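Local atomic coordinates of beta-hexosaminidase Amuc_2018 (PDB entry 6JEB), a protein that removes terminal N-acetylglucosamine and N-acetylgalactosamine residues from glycans and chitobiose as a family 20 glycoside hydrolase. Residues L263-P268 against E272-A277. Residues are numbered along the deposited sequence; the frame is centred on the assembly and turned at random.
Sequences LWEKCP and EARTRA. With ZN (zinc ion), chain B.
At the four-cysteine zinc site, Arg274 reaches back from helix 268-277 to the last turn of helix 262-266 and binds the carbonyls of Trp264 and Glu265, just before the helix break at Cys267, which supplies a zinc ligand. The guanidinium meets both oxygens with its edge. NH1 of Arg274 lies 2.8 Å from O of Trp264, and the bond is nearly straight at hydrogen (167°), although the nitrogen sits well above that carbonyl's plane. NH2 of Arg274 makes a longer, more bent bond to O of Glu265, at 3.1 Å. A bend in the arginine chain at chi3 (-57°) swings the edge of the guanidinium toward the two carbonyl oxygens. NH2 of Arg274 also donates to a water oxygen 2.9 Å away, and this water in turn donates to OE2 of Glu265; the carboxylate and guanidinium are thus bridged through solvent, with OE2 of Glu265 and NH2 of Arg274 4.6 Å apart. A leucine in place of Arg274 would probably leave the Trp264 carbonyl without its strong side-chain donor and Glu282 without its salt-bridge mate. At the break, Cys267 occupies the N-cap position of the second helix. Its SG, turned opposite the backbone N (chi1 173°), lies 2.3 Å from zinc; Cys206, Cys226 and Cys270 complete the site. The remaining contact is slight, N of Glu272 lying 3.7 Å from O of Pro268. The buried Trp264 indole packs on Cys206, Leu224 and Pro227 and bonds through NE1 to O of Val225. Helix 282-299 lies against the same indole through Gln285 and Met286, while Glu282 and Gln285 also bind Arg274, joining both short helices to that longer one far out from the centre of the chain, in the segment that follows barrel strand 251-253 in the chain.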
ATOM      1  N   LEU A 263      17.338  -9.737  21.319  1.00 17.42           N
ATOM      2  CA  LEU A 263      17.620 -11.170  21.241  1.00 17.01           C
ATOM      3  C   LEU A 263      18.829 -11.475  20.363  1.00 16.80           C
ATOM      4  O   LEU A 263      19.546 -12.447  20.633  1.00 18.39           O
ATOM      5  CB  LEU A 263      16.382 -11.964  20.807  1.00 17.27           C
ATOM      6  CG  LEU A 263      15.208 -11.914  21.792  1.00 18.06           C
ATOM      7  CD1 LEU A 263      14.106 -12.903  21.395  1.00 18.32           C
ATOM      8  CD2 LEU A 263      15.676 -12.174  23.222  1.00 19.41           C
ATOM      9  N   TRP A 264      19.070 -10.677  19.313  1.00 16.19           N
ATOM     10  CA  TRP A 264      20.327 -10.798  18.577  1.00 16.10           C
ATOM     11  C   TRP A 264      21.519 -10.517  19.484  1.00 15.66           C
ATOM     12  O   TRP A 264      22.545 -11.208  19.408  1.00 18.36           O
ATOM     13  CB  TRP A 264      20.353  -9.833  17.395  1.00 15.89           C
ATOM     14  CG  TRP A 264      19.650 -10.319  16.165  1.00 15.25           C
ATOM     15  CD1 TRP A 264      18.959 -11.499  16.008  1.00 15.34           C
ATOM     16  CD2 TRP A 264      19.594  -9.651  14.900  1.00 15.68           C
ATOM     17  NE1 TRP A 264      18.464 -11.584  14.725  1.00 15.28           N
ATOM     18  CE2 TRP A 264      18.842 -10.465  14.026  1.00 14.76           C
ATOM     19  CE3 TRP A 264      20.107  -8.437  14.420  1.00 16.51           C
ATOM     20  CZ2 TRP A 264      18.592 -10.108  12.699  1.00 16.03           C
ATOM     21  CZ3 TRP A 264      19.857  -8.081  13.105  1.00 16.50           C
ATOM     22  CH2 TRP A 264      19.102  -8.912  12.258  1.00 16.17           C
ATOM     23  N   GLU A 265      21.413  -9.492  20.334  1.00 17.57           N
ATOM     24  CA  GLU A 265      22.515  -9.177  21.239  1.00 19.12           C
ATOM     25  C   GLU A 265      22.833 -10.361  22.141  1.00 19.65           C
ATOM     26  O   GLU A 265      24.007 -10.663  22.384  1.00 19.97           O
ATOM     27  CB  GLU A 265      22.191  -7.938  22.080  1.00 21.37           C
ATOM     28  CG  GLU A 265      23.400  -7.365  22.827  1.00 24.43           C
ATOM     29  CD  GLU A 265      23.759  -8.155  24.077  1.00 27.63           C
ATOM     30  OE1 GLU A 265      22.836  -8.664  24.746  1.00 29.80           O
ATOM     31  OE2 GLU A 265      24.967  -8.274  24.382  1.00 29.95           O
ATOM     32  N   LYS A 266      21.796 -11.052  22.632  1.00 18.47           N
ATOM     33  CA  LYS A 266      21.966 -12.141  23.588  1.00 19.27           C
ATOM     34  C   LYS A 266      22.261 -13.483  22.939  1.00 17.18           C
ATOM     35  O   LYS A 266      22.793 -14.373  23.613  1.00 19.06           O
ATOM     36  CB  LYS A 266      20.697 -12.300  24.431  1.00 20.08           C
ATOM     37  CG  LYS A 266      20.449 -11.158  25.385  1.00 24.13           C
ATOM     38  CD  LYS A 266      19.157 -11.343  26.150  1.00 28.96           C
ATOM     39  CE  LYS A 266      18.936 -10.175  27.104  1.00 36.38           C
ATOM     40  NZ  LYS A 266      17.651 -10.289  27.846  1.00 42.00           N
ATOM     41  N   CYS A 267      21.928 -13.646  21.664  1.00 15.89           N
ATOM     42  CA  CYS A 267      22.041 -14.942  21.004  1.00 15.46           C
ATOM     43  C   CYS A 267      23.482 -15.447  21.027  1.00 16.51           C
ATOM     44  O   CYS A 267      24.395 -14.723  20.606  1.00 17.15           O
ATOM     45  CB  CYS A 267      21.569 -14.815  19.558  1.00 14.83           C
ATOM     46  SG  CYS A 267      21.854 -16.307  18.569  1.00 15.55           S
ATOM     47  N   PRO A 268      23.728 -16.678  21.490  1.00 16.50           N
ATOM     48  CA  PRO A 268      25.111 -17.175  21.509  1.00 17.04           C
ATOM     49  C   PRO A 268      25.704 -17.348  20.124  1.00 16.90           C
ATOM     50  O   PRO A 268      26.927 -17.222  19.969  1.00 19.08           O
ATOM     51  CB  PRO A 268      25.002 -18.511  22.265  1.00 17.77           C
ATOM     52  CG  PRO A 268      23.575 -18.924  22.076  1.00 20.59           C
ATOM     53  CD  PRO A 268      22.783 -17.643  22.074  1.00 17.92           C
ATOM     54  N   GLU A 272      29.031 -14.560  18.564  1.00 19.56           N
ATOM     55  CA  GLU A 272      30.300 -14.946  17.952  1.00 21.04           C
ATOM     56  C   GLU A 272      30.360 -14.571  16.479  1.00 21.25           C
ATOM     57  O   GLU A 272      31.444 -14.280  15.963  1.00 22.22           O
ATOM     58  CB  GLU A 272      30.558 -16.440  18.130  1.00 21.58           C
ATOM     59  CG  GLU A 272      31.173 -16.789  19.452  1.00 23.71           C
ATOM     60  CD  GLU A 272      32.504 -16.080  19.689  1.00 26.08           C
ATOM     61  OE1 GLU A 272      33.435 -16.210  18.864  1.00 27.42           O
ATOM     62  OE2 GLU A 272      32.612 -15.375  20.704  1.00 29.26           O
ATOM     63  N   ALA A 273      29.222 -14.581  15.782  1.00 19.08           N
ATOM     64  CA  ALA A 273      29.227 -14.120  14.400  1.00 20.01           C
ATOM     65  C   ALA A 273      29.623 -12.654  14.319  1.00 20.17           C
ATOM     66  O   ALA A 273      30.377 -12.258  13.422  1.00 22.44           O
ATOM     67  CB  ALA A 273      27.864 -14.343  13.760  1.00 21.29           C
ATOM     68  N   ARG A 274      29.139 -11.834  15.259  1.00 19.77           N
ATOM     69  CA  ARG A 274      29.553 -10.433  15.286  1.00 22.84           C
ATOM     70  C   ARG A 274      31.042 -10.307  15.570  1.00 26.07           C
ATOM     71  O   ARG A 274      31.723  -9.467  14.971  1.00 28.77           O
ATOM     72  CB  ARG A 274      28.745  -9.643  16.314  1.00 21.52           C
ATOM     73  CG  ARG A 274      27.312  -9.379  15.888  1.00 19.28           C
ATOM     74  CD  ARG A 274      26.649  -8.336  16.788  1.00 22.16           C
ATOM     75  NE  ARG A 274      26.677  -8.719  18.199  1.00 22.66           N
ATOM     76  CZ  ARG A 274      25.753  -9.473  18.790  1.00 21.58           C
ATOM     77  NH1 ARG A 274      24.725  -9.946  18.092  1.00 20.90           N
ATOM     78  NH2 ARG A 274      25.861  -9.767  20.081  1.00 22.58           N
ATOM     79  N   THR A 275      31.565 -11.129  16.486  1.00 25.93           N
ATOM     80  CA  THR A 275      32.999 -11.102  16.758  1.00 28.60           C
ATOM     81  C   THR A 275      33.795 -11.452  15.506  1.00 30.30           C
ATOM     82  O   THR A 275      34.781 -10.782  15.183  1.00 32.12           O
ATOM     83  CB  THR A 275      33.326 -12.045  17.917  1.00 30.20           C
ATOM     84  OG1 THR A 275      32.641 -11.604  19.102  1.00 31.82           O
ATOM     85  CG2 THR A 275      34.823 -12.085  18.183  1.00 30.94           C
ATOM     86  N   ARG A 276      33.358 -12.477  14.764  1.00 29.26           N
ATOM     87  CA  ARG A 276      34.057 -12.873  13.542  1.00 30.54           C
ATOM     88  C   ARG A 276      34.008 -11.780  12.481  1.00 31.98           C
ATOM     89  O   ARG A 276      34.985 -11.570  11.752  1.00 34.62           O
ATOM     90  CB  ARG A 276      33.452 -14.156  12.971  1.00 30.71           C
ATOM     91  CG  ARG A 276      33.681 -15.397  13.803  1.00 27.92           C
ATOM     92  CD  ARG A 276      33.334 -16.661  13.011  1.00 27.75           C
ATOM     93  NE  ARG A 276      31.912 -16.797  12.689  1.00 27.48           N
ATOM     94  CZ  ARG A 276      31.013 -17.318  13.520  1.00 23.59           C
ATOM     95  NH1 ARG A 276      31.389 -17.723  14.728  1.00 20.50           N
ATOM     96  NH2 ARG A 276      29.738 -17.422  13.149  1.00 23.65           N
ATOM     97  N   ALA A 277      32.871 -11.097  12.356  1.00 30.93           N
ATOM     98  CA  ALA A 277      32.693 -10.058  11.349  1.00 31.47           C
ATOM     99  C   ALA A 277      33.184  -8.687  11.801  1.00 33.43           C
ATOM    100  O   ALA A 277      33.089  -7.727  11.027  1.00 34.83           O
ATOM    101  CB  ALA A 277      31.220  -9.971  10.928  1.00 30.79           C
TER
HETATM  102 ZN    ZN B 501      20.958 -15.491  16.568  1.00 16.03          ZN
HETATM  103  O   HOH W   1      27.292  -8.726  22.359  1.00 42.09           O